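PDB 2B30: hydrolase, putative from Plasmodium vivax, which is of unknown function but belongs to the HAD superfamily of Cof-like hydrolases and is probably a metal-dependent phosphatase. Local coordinates for residues 32-36 / 37-41; 95-98 / 99-102; 222-225 / 226-229; 237-240 / 241-244; 247-250 / 251-254. All coordinates share one frame; numbering follows the deposited sequence.

Contact 1 of 5, residues 32-36 / 37-41; sequences IDFDG and TLFVD. With CA (calcium ion), chain E.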
# COMPACT_ATOMS: atom_id res chain seq x y z
N ILE A 32 15.57 -0.33 -7.83
CA ILE A 32 16.25 0.93 -8.05
C ILE A 32 15.33 1.89 -8.76
O ILE A 32 14.82 1.57 -9.85
CB ILE A 32 17.48 0.71 -8.93
CG1 ILE A 32 18.34 -0.42 -8.36
CG2 ILE A 32 18.28 2.02 -9.07
CD1 ILE A 32 19.59 -0.72 -9.19
N ASP A 33 15.10 3.06 -8.17
CA ASP A 33 14.35 4.11 -8.86
C ASP A 33 15.18 4.67 -10.01
O ASP A 33 16.41 4.63 -9.96
CB ASP A 33 13.98 5.23 -7.88
CG ASP A 33 13.24 6.38 -8.54
OD1 ASP A 33 12.31 6.15 -9.35
OD2 ASP A 33 13.60 7.53 -8.25
N PHE A 34 14.52 5.16 -11.05
CA PHE A 34 15.24 5.70 -12.21
C PHE A 34 15.57 7.20 -12.03
O PHE A 34 16.68 7.52 -11.60
CB PHE A 34 14.50 5.41 -13.52
CG PHE A 34 15.40 5.43 -14.73
CD1 PHE A 34 16.36 4.44 -14.92
CD2 PHE A 34 15.30 6.45 -15.69
CE1 PHE A 34 17.21 4.45 -16.03
CE2 PHE A 34 16.13 6.47 -16.81
CZ PHE A 34 17.09 5.47 -16.98
N ASP A 35 14.64 8.10 -12.33
CA ASP A 35 14.96 9.53 -12.30
C ASP A 35 15.13 10.00 -10.88
O ASP A 35 14.36 9.62 -10.00
CB ASP A 35 13.86 10.38 -12.93
CG ASP A 35 13.65 10.05 -14.37
OD1 ASP A 35 13.14 8.94 -14.64
OD2 ASP A 35 14.01 10.89 -15.22
N GLY A 36 16.14 10.83 -10.67
CA GLY A 36 16.46 11.34 -9.35
C GLY A 36 17.29 10.38 -8.52
O GLY A 36 17.82 10.76 -7.48
N THR A 37 17.42 9.14 -8.99
CA THR A 37 18.18 8.12 -8.28
C THR A 37 19.28 7.61 -9.21
O THR A 37 20.44 7.92 -9.00
CB THR A 37 17.26 6.96 -7.79
OG1 THR A 37 16.23 7.48 -6.93
CG2 THR A 37 18.05 5.91 -7.04
N LEU A 38 18.91 6.85 -10.23
CA LEU A 38 19.86 6.28 -11.18
C LEU A 38 20.15 7.24 -12.36
O LEU A 38 21.29 7.39 -12.78
CB LEU A 38 19.31 4.95 -11.70
CG LEU A 38 20.24 3.98 -12.44
CD1 LEU A 38 21.26 3.39 -11.48
CD2 LEU A 38 19.43 2.87 -13.10
N PHE A 39 19.10 7.88 -12.88
CA PHE A 39 19.21 8.79 -14.01
C PHE A 39 19.18 10.23 -13.52
O PHE A 39 18.24 10.61 -12.82
CB PHE A 39 18.04 8.55 -14.96
CG PHE A 39 18.04 9.43 -16.18
CD1 PHE A 39 18.48 8.93 -17.40
CD2 PHE A 39 17.58 10.74 -16.11
CE1 PHE A 39 18.47 9.73 -18.53
CE2 PHE A 39 17.57 11.54 -17.24
CZ PHE A 39 18.02 11.03 -18.46
N VAL A 40 20.19 11.03 -13.92
CA VAL A 40 20.39 12.37 -13.36
C VAL A 40 19.68 13.48 -14.16
O VAL A 40 18.80 14.16 -13.63
CB VAL A 40 21.91 12.70 -13.23
CG1 VAL A 40 22.13 14.04 -12.56
CG2 VAL A 40 22.63 11.60 -12.46
N ASP A 41 20.04 13.65 -15.43
CA ASP A 41 19.41 14.66 -16.31
C ASP A 41 19.73 14.40 -17.79
O ASP A 41 20.36 13.40 -18.11
CB ASP A 41 19.82 16.09 -15.91
CG ASP A 41 21.33 16.32 -15.94
OD1 ASP A 41 22.03 15.79 -16.84
OD2 ASP A 41 21.80 17.06 -15.05
CA CA E . 12.26 8.98 -9.26

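Contact 2 of 5, residues 95-98 / 99-102; sequences VYIN and GTIV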
# COMPACT_ATOMS: atom_id res chain seq x y z
N VAL A 95 9.30 -3.00 -12.89
CA VAL A 95 8.05 -2.37 -12.47
C VAL A 95 7.99 -1.01 -13.15
O VAL A 95 8.78 -0.11 -12.85
CB VAL A 95 8.02 -2.20 -10.94
CG1 VAL A 95 6.78 -1.45 -10.51
CG2 VAL A 95 8.08 -3.56 -10.26
N TYR A 96 7.04 -0.85 -14.06
CA TYR A 96 6.97 0.33 -14.88
C TYR A 96 5.63 1.00 -14.73
O TYR A 96 4.66 0.37 -14.30
CB TYR A 96 7.23 -0.05 -16.32
CG TYR A 96 8.58 -0.68 -16.51
CD1 TYR A 96 9.72 0.08 -16.39
CD2 TYR A 96 8.72 -2.05 -16.76
CE1 TYR A 96 10.98 -0.47 -16.56
CE2 TYR A 96 9.98 -2.62 -16.92
CZ TYR A 96 11.10 -1.82 -16.82
OH TYR A 96 12.35 -2.33 -16.97
N ILE A 97 5.58 2.29 -15.07
CA ILE A 97 4.35 3.07 -15.03
C ILE A 97 3.69 2.96 -13.65
O ILE A 97 2.52 2.62 -13.53
CB ILE A 97 3.35 2.66 -16.16
CG1 ILE A 97 4.09 2.57 -17.51
CG2 ILE A 97 2.18 3.68 -16.25
CD1 ILE A 97 3.15 2.58 -18.72
N ASN A 98 4.50 3.22 -12.63
CA ASN A 98 4.05 3.27 -11.25
C ASN A 98 3.32 2.02 -10.80
O ASN A 98 2.38 2.08 -9.99
CB ASN A 98 3.24 4.55 -11.00
CG ASN A 98 4.13 5.78 -10.95
OD1 ASN A 98 5.35 5.65 -10.79
ND2 ASN A 98 3.54 6.97 -11.08
N GLY A 99 3.77 0.87 -11.31
CA GLY A 99 3.27 -0.41 -10.83
C GLY A 99 2.12 -1.00 -11.62
O GLY A 99 1.64 -2.08 -11.26
N THR A 100 1.71 -0.32 -12.68
CA THR A 100 0.61 -0.79 -13.53
C THR A 100 1.11 -1.70 -14.67
O THR A 100 0.31 -2.41 -15.30
CB THR A 100 -0.21 0.39 -14.08
OG1 THR A 100 0.65 1.30 -14.78
CG2 THR A 100 -0.88 1.15 -12.96
N ILE A 101 2.42 -1.69 -14.93
CA ILE A 101 3.00 -2.66 -15.86
C ILE A 101 4.20 -3.35 -15.21
O ILE A 101 5.11 -2.68 -14.73
CB ILE A 101 3.43 -2.02 -17.21
CG1 ILE A 101 2.21 -1.47 -17.94
CG2 ILE A 101 4.12 -3.05 -18.12
CD1 ILE A 101 2.55 -0.66 -19.18
N VAL A 102 4.20 -4.68 -15.22
CA VAL A 102 5.25 -5.47 -14.58
C VAL A 102 5.71 -6.62 -15.47
O VAL A 102 4.88 -7.38 -15.97
CB VAL A 102 4.76 -6.06 -13.24
CG1 VAL A 102 5.88 -6.82 -12.55
CG2 VAL A 102 4.23 -4.96 -12.34

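Contact 3 of 5, residues 222-225 / 226-229; sequences GHDK and YTGI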
# COMPACT_ATOMS: atom_id res chain seq x y z
N GLY A 222 -5.37 2.58 -6.67
CA GLY A 222 -4.97 1.38 -5.93
C GLY A 222 -3.66 0.75 -6.34
O GLY A 222 -3.29 -0.32 -5.83
N HIS A 223 -2.93 1.41 -7.25
CA HIS A 223 -1.63 0.92 -7.72
C HIS A 223 -0.51 1.91 -7.44
O HIS A 223 -0.67 3.12 -7.58
CB HIS A 223 -1.67 0.64 -9.23
CG HIS A 223 -2.59 -0.48 -9.60
ND1 HIS A 223 -2.25 -1.80 -9.44
CD2 HIS A 223 -3.85 -0.47 -10.09
CE1 HIS A 223 -3.26 -2.57 -9.82
NE2 HIS A 223 -4.24 -1.78 -10.22
N ASP A 224 0.63 1.37 -7.03
CA ASP A 224 1.86 2.14 -6.99
C ASP A 224 3.05 1.18 -7.22
O ASP A 224 2.84 0.01 -7.56
CB ASP A 224 1.99 2.90 -5.67
CG ASP A 224 2.26 1.98 -4.52
OD1 ASP A 224 1.37 1.16 -4.21
OD2 ASP A 224 3.37 2.07 -3.94
N LYS A 225 4.27 1.68 -7.07
CA LYS A 225 5.46 0.84 -7.24
C LYS A 225 5.42 -0.36 -6.30
O LYS A 225 5.72 -1.47 -6.72
CB LYS A 225 6.74 1.65 -7.04
CG LYS A 225 7.06 2.63 -8.18
CD LYS A 225 8.42 3.30 -7.98
CE LYS A 225 8.55 4.59 -8.78
NZ LYS A 225 9.96 5.07 -8.87
N TYR A 226 5.03 -0.13 -5.05
CA TYR A 226 4.98 -1.21 -4.04
C TYR A 226 4.06 -2.39 -4.42
O TYR A 226 4.45 -3.55 -4.29
CB TYR A 226 4.60 -0.65 -2.66
CG TYR A 226 4.60 -1.69 -1.55
CD1 TYR A 226 5.76 -2.37 -1.22
CD2 TYR A 226 3.43 -1.98 -0.81
CE1 TYR A 226 5.77 -3.33 -0.20
CE2 TYR A 226 3.43 -2.94 0.22
CZ TYR A 226 4.61 -3.61 0.51
OH TYR A 226 4.64 -4.55 1.50
N THR A 227 2.84 -2.10 -4.88
CA THR A 227 1.88 -3.16 -5.22
C THR A 227 2.32 -3.92 -6.45
O THR A 227 2.07 -5.12 -6.55
CB THR A 227 0.48 -2.64 -5.52
OG1 THR A 227 0.52 -1.75 -6.65
CG2 THR A 227 -0.08 -1.95 -4.32
N GLY A 228 2.95 -3.20 -7.38
CA GLY A 228 3.55 -3.82 -8.57
C GLY A 228 4.73 -4.71 -8.19
O GLY A 228 4.81 -5.85 -8.64
N ILE A 229 5.63 -4.17 -7.36
CA ILE A 229 6.77 -4.94 -6.83
C ILE A 229 6.35 -6.27 -6.20
O ILE A 229 7.10 -7.24 -6.28
CB ILE A 229 7.55 -4.12 -5.76
CG1 ILE A 229 8.53 -3.13 -6.42
CG2 ILE A 229 8.32 -5.03 -4.78
CD1 ILE A 229 8.94 -1.98 -5.51
O HOH W 1 0.10 -3.13 -8.97

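Contact 4 of 5, residues 237-240 / 241-244; sequences NISN and DQVL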
# COMPACT_ATOMS: atom_id res chain seq x y z
N ASN A 237 9.13 -15.76 -5.04
CA ASN A 237 9.18 -16.07 -3.61
C ASN A 237 10.31 -15.36 -2.81
O ASN A 237 10.97 -15.95 -1.96
CB ASN A 237 9.28 -17.59 -3.45
CG ASN A 237 9.04 -18.04 -2.02
OD1 ASN A 237 8.15 -17.54 -1.33
ND2 ASN A 237 9.87 -18.99 -1.56
N ILE A 238 10.52 -14.09 -3.11
CA ILE A 238 11.52 -13.28 -2.42
C ILE A 238 10.84 -12.57 -1.26
O ILE A 238 9.82 -11.93 -1.45
CB ILE A 238 12.10 -12.24 -3.38
CG1 ILE A 238 12.88 -12.97 -4.47
CG2 ILE A 238 12.97 -11.23 -2.65
CD1 ILE A 238 13.51 -12.04 -5.51
N SER A 239 11.40 -12.69 -0.06
CA SER A 239 10.80 -12.09 1.12
C SER A 239 11.21 -10.61 1.27
O SER A 239 12.19 -10.19 0.68
CB SER A 239 11.19 -12.88 2.37
OG SER A 239 12.57 -12.68 2.67
N ASN A 240 10.44 -9.85 2.02
CA ASN A 240 10.73 -8.43 2.29
C ASN A 240 12.15 -8.24 2.87
O ASN A 240 12.89 -7.40 2.41
CB ASN A 240 9.65 -7.87 3.23
CG ASN A 240 9.91 -6.43 3.64
OD1 ASN A 240 10.99 -6.08 4.16
ND2 ASN A 240 8.91 -5.57 3.43
N ASP A 241 12.49 -9.02 3.89
CA ASP A 241 13.86 -9.16 4.40
C ASP A 241 14.93 -9.03 3.32
O ASP A 241 16.00 -8.47 3.56
CB ASP A 241 14.07 -10.57 5.02
CG ASP A 241 13.96 -10.60 6.53
OD1 ASP A 241 14.14 -9.56 7.21
OD2 ASP A 241 13.71 -11.70 7.05
N GLN A 242 14.67 -9.61 2.15
CA GLN A 242 15.68 -9.76 1.10
C GLN A 242 15.68 -8.65 0.05
O GLN A 242 16.42 -8.71 -0.92
CB GLN A 242 15.49 -11.10 0.40
CG GLN A 242 15.64 -12.27 1.34
CD GLN A 242 15.18 -13.55 0.73
OE1 GLN A 242 14.17 -13.58 0.03
NE2 GLN A 242 15.90 -14.63 0.99
N VAL A 243 14.86 -7.63 0.26
CA VAL A 243 14.66 -6.60 -0.74
C VAL A 243 15.36 -5.32 -0.33
O VAL A 243 15.08 -4.79 0.75
CB VAL A 243 13.15 -6.31 -0.91
CG1 VAL A 243 12.93 -5.17 -1.88
CG2 VAL A 243 12.43 -7.57 -1.40
N LEU A 244 16.27 -4.83 -1.17
CA LEU A 244 16.87 -3.51 -0.98
C LEU A 244 16.36 -2.53 -2.02
O LEU A 244 16.42 -2.81 -3.22
CB LEU A 244 18.40 -3.54 -1.03
CG LEU A 244 19.06 -2.15 -1.02
CD1 LEU A 244 20.14 -2.07 0.03
CD2 LEU A 244 19.61 -1.76 -2.38
O HOH W 2 14.07 -5.03 3.08

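Contact 5 of 5, residues 247-250 / 251-254; sequences GDAE and NDIA. With CA (calcium ion), chain E.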
# COMPACT_ATOMS: atom_id res chain seq x y z
N GLY A 247 15.27 5.34 -3.57
CA GLY A 247 14.39 6.28 -4.27
C GLY A 247 14.49 7.72 -3.80
O GLY A 247 15.38 8.06 -3.02
N ASP A 248 13.57 8.57 -4.26
CA ASP A 248 13.73 10.00 -4.06
C ASP A 248 12.46 10.85 -3.94
O ASP A 248 12.52 11.93 -3.36
CB ASP A 248 14.57 10.57 -5.21
CG ASP A 248 13.81 10.64 -6.51
OD1 ASP A 248 13.38 9.58 -7.00
OD2 ASP A 248 13.62 11.75 -7.04
N ALA A 249 11.34 10.37 -4.48
CA ALA A 249 10.18 11.22 -4.70
C ALA A 249 8.88 10.65 -4.12
O ALA A 249 8.87 9.61 -3.45
CB ALA A 249 10.04 11.48 -6.19
N GLU A 250 7.77 11.34 -4.38
CA GLU A 250 6.45 10.94 -3.90
C GLU A 250 6.03 9.53 -4.33
O GLU A 250 5.44 8.78 -3.53
CB GLU A 250 5.40 11.96 -4.38
CG GLU A 250 4.10 11.91 -3.62
CD GLU A 250 3.13 12.99 -4.07
OE1 GLU A 250 2.77 13.02 -5.27
OE2 GLU A 250 2.73 13.82 -3.21
N ASN A 251 6.33 9.15 -5.57
CA ASN A 251 5.95 7.83 -6.08
C ASN A 251 6.86 6.68 -5.61
O ASN A 251 6.69 5.53 -6.04
CB ASN A 251 5.84 7.85 -7.62
CG ASN A 251 7.16 8.08 -8.30
OD1 ASN A 251 8.08 8.66 -7.73
ND2 ASN A 251 7.26 7.62 -9.53
N ASP A 252 7.83 7.00 -4.74
CA ASP A 252 8.70 5.99 -4.12
C ASP A 252 8.32 5.71 -2.65
O ASP A 252 8.82 4.77 -2.06
CB ASP A 252 10.17 6.45 -4.15
CG ASP A 252 10.70 6.64 -5.55
OD1 ASP A 252 10.59 5.71 -6.37
OD2 ASP A 252 11.25 7.73 -5.83
N ILE A 253 7.47 6.54 -2.06
CA ILE A 253 7.27 6.51 -0.61
C ILE A 253 6.72 5.19 -0.06
O ILE A 253 7.13 4.74 1.01
CB ILE A 253 6.35 7.67 -0.16
CG1 ILE A 253 7.05 9.01 -0.37
CG2 ILE A 253 5.92 7.52 1.30
CD1 ILE A 253 6.08 10.12 -0.47
N ALA A 254 5.80 4.57 -0.79
CA ALA A 254 5.21 3.32 -0.33
C ALA A 254 6.22 2.19 -0.36
O ALA A 254 6.14 1.30 0.47
CB ALA A 254 4.01 2.94 -1.16
CA CA E . 12.26 8.98 -9.26

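Contact 1 of 5, residues 32-36 / 37-41
The Phe-34 ring carries the CB of Phe-39 over one face, 3.7 Å from its centroid and offset toward the rim, a CH-pi contact. The Phe-39 ring itself is slid aside: the two planes are 27° apart, but the centroids lie 5.3 Å from each other and overlap is slight. At the edge of the Phe-34 ring, in its plane, sits Asp-35 OD1, while Leu-38 CD2 approaches CD1 and CE1 obliquely. Asp-35 runs alongside Phe-39, its OD2 near CD2 of that ring; Arg-70 pairs with this carboxylate and makes a cation-pi contact with Phe-39.

The backbone leaves strand 29-33 in a tight, weakly helical loop, the DxD signature that forms the first motif of the HAD fold. Phe-34 O accepts several of its bonds. Phe-39 N at 2.8 Å and Thr-37 N at 3.2 Å reach this oxygen from opposite faces of the carbonyl plane, and Leu-38 N adds a weak bond. In return Gly-36 N donates to Phe-39 O.

The loop supplies three of the oxygens on the calcium ion. With CG anti to the backbone N (chi1 178°), the Asp-33 carboxylate is carried toward the ion and Thr-37; it binds through OD2 at 2.2 Å and OD1 at 2.8 Å. Asp-35 contributes its backbone O at 2.3 Å, and Asp-248 completes the protein ligands seen. Thr-37 OG1 donates to the anti lone pair of Asp-33 OD2, 2.9 Å away. That second-shell bond, together with the two metal contacts, probably helps to hold the carboxylate's rotation. Asp-35 binds through its carbonyl, which leaves its side chain to form the salt bridge with Arg-70.

Contact 2 of 5, residues 95-98 / 99-102
Ile-97 and Ile-101 both turn CG1 anti to their carbonyl carbons (chi1 -47° and -63°), and their CD1 ends meet as the two side chains cross at a slant. They pack on one side of a tight beta hairpin whose arms are strands 94-96 and 101-103 of the main HAD sheet. Tyr-96 and Ile-101 form the hydrogen-bonded antiparallel pair: Tyr-96 N gives a nearly straight bond of 2.7 Å to Ile-101 O, and Ile-101 N returns one of 3.1 Å to Tyr-96 O. Next to it Val-95 and Val-102 are a non-hydrogen-bonded pair whose side chains lie on the other face, toward Leu-232 of helix 225-235.

The turn winds through three successive residues with positive phi, the last of them Gly-99. Its N donates to Tyr-96 O at 3.2 Å from the face opposite to that used by Ile-101 N, and its CA is met by Val-95 CG1 at 3.7 Å. Ile-97 O is doubly bound by Thr-100. The backbone N comes from above the carbonyl plane, whereas OG1, placed between N and the carbonyl carbon (chi1 56°), lies in that plane on a lone pair, 2.6 Å from the oxygen.

Contact 3 of 5, residues 222-225 / 226-229
Asp-224 reaches over the first turn of helix 225-235 to Tyr-226, and here the contact is close. Its OD2 accepts from Tyr-226 N at 3.0 Å, the N-H arriving from above the carboxylate plane. The bend of CG into the space between backbone N and carbonyl carbon (chi1 71°) swings the carboxylate back over the chain. OD1 meanwhile rests on Thr-227 CG2, 3.4 Å off. Behind the carboxylate the helical ladder starts, with Gly-228 N bonding to Asp-224 O at 3.2 Å and Ile-229 N to Lys-225 O at 2.8 Å; CG1 of Ile-229 folds against that same Lys-225 oxygen. Tyr-226 is covered by the second subunit: its OH hydrogen-bonds to Gly-222 O of that chain, and the reciprocal bond is made as well.

Asp-224 is thus the N-cap of the helix, and Lys-225 directly after it is consistent with the motif III lysine of HAD enzymes. Its extended chain leaves the turn for the metal site, where NZ forms a salt bridge with Asp-252 OD1 and a hydrogen bond with Cys-67 O.

The other flank, around His-223, is looser. The imidazole stays 3.9 Å from Thr-227 OG1 at its ND1, and one water joins the two, 2.7 Å from His-223 ND1 in the plane of the ring and 2.7 Å from Thr-227 OG1.

Contact 4 of 5, residues 237-240 / 241-244
A short 3-10 turn between helix 225-235 and strand 243-247 of the HAD core brings Gln-242 back onto Ser-239. The helix has just ended in a Schellman motif, with Asn-237 as its C-prime residue at positive phi, and the chain then turns into the central sheet. Two bonds make the turn: Gln-242 N to Ser-239 O and Val-243 N to Asn-240 O, each 2.9 Å long.

The Gln-242 side chain answers the first of these from the other direction. With CG set anti to the carbonyl carbon (chi1 -61°) and the chain extended beyond it, the amide comes back past the loop, and OE1 accepts from Ser-239 N at 2.9 Å with an N-H···O angle of 160°. Ser-239 OG adds a weak bond of 3.2 Å to the same OE1. Backbone and side chain of these two residues are therefore tied in both directions, which should fix the rotation of the amide.

Asn-240 and Asp-241 turn their polar ends elsewhere: Asn-240 ND2 to Asn-258 O, Asp-241 OD1 to Lys-260 in a salt bridge. Both also pack against the second subunit, on Leu-221 and Glu-116 of that chain. A water lies close to Asn-240 O and Val-243 O, bridging the turn to the start of the strand. On the inner side Ile-238 crosses Val-243 at about a right angle, its CG2 3.9 Å from Val-243 CG2, and the latter methyl is 3.4 Å from Ser-239 O.

Contact 5 of 5, residues 247-250 / 251-254
Leaving strand 243-247, the backbone bends back on itself so that Asp-252 N donates to Ala-249 O at 3.1 Å, with a weak bond from Ile-253 N to Glu-250 O continuing into helix 253-257. The sequence is the GDxxND signature, motif IV of HAD hydrolases. Asp-252 ties the loop to itself. Its OD2 accepts from Asp-248 N at 2.9 Å, met above the carboxylate plane, and from Ala-249 N at 3.0 Å on the anti lone pair. CG lies anti to the carbonyl carbon (chi1 -62°), a setting that aims the carboxylate at the loop. Its other oxygen is left for Lys-225.

Asp-248 puts OD1 on the calcium ion at 2.6 Å. Asp-252 also binds calcium in this protein, though not in this chain, where it instead holds the backbone beside Asp-248, consistent with a second-shell part. The two carboxylates are turned 50° apart.

Asn-251 ND2 bonds to Asn-98 OD1 of the hairpin, and Glu-250 OE1 takes the N-H of Thr-210. Ile-253, which also touches helix 270-275, lies against the preceding turn, its CD1 3.4 Å from Glu-250 O and 4.1 Å from Glu-250 CG.

In the fold
Contacts 1 and 5, the first buried and the second partly so, follow neighbouring strands of the main sheet, 29-33 and 243-247, and share the calcium ion: contact 1 gives it a carboxylate and a carbonyl, contact 5 a carboxylate. Contact 3, mostly buried, touches both through Lys-225, a positive charge among these acids. Contact 2, wholly buried, belongs to the same sheet but works by hairpin bonds and aliphatic packing; it leans on the start of helix 225-235 and reaches contact 5 through Asn-98. Contact 4 opens strand 243-247 at the end remote from the metal, near the surface, where amide and water bonds prevail. Of the five, contacts 3 and 4 meet the second subunit.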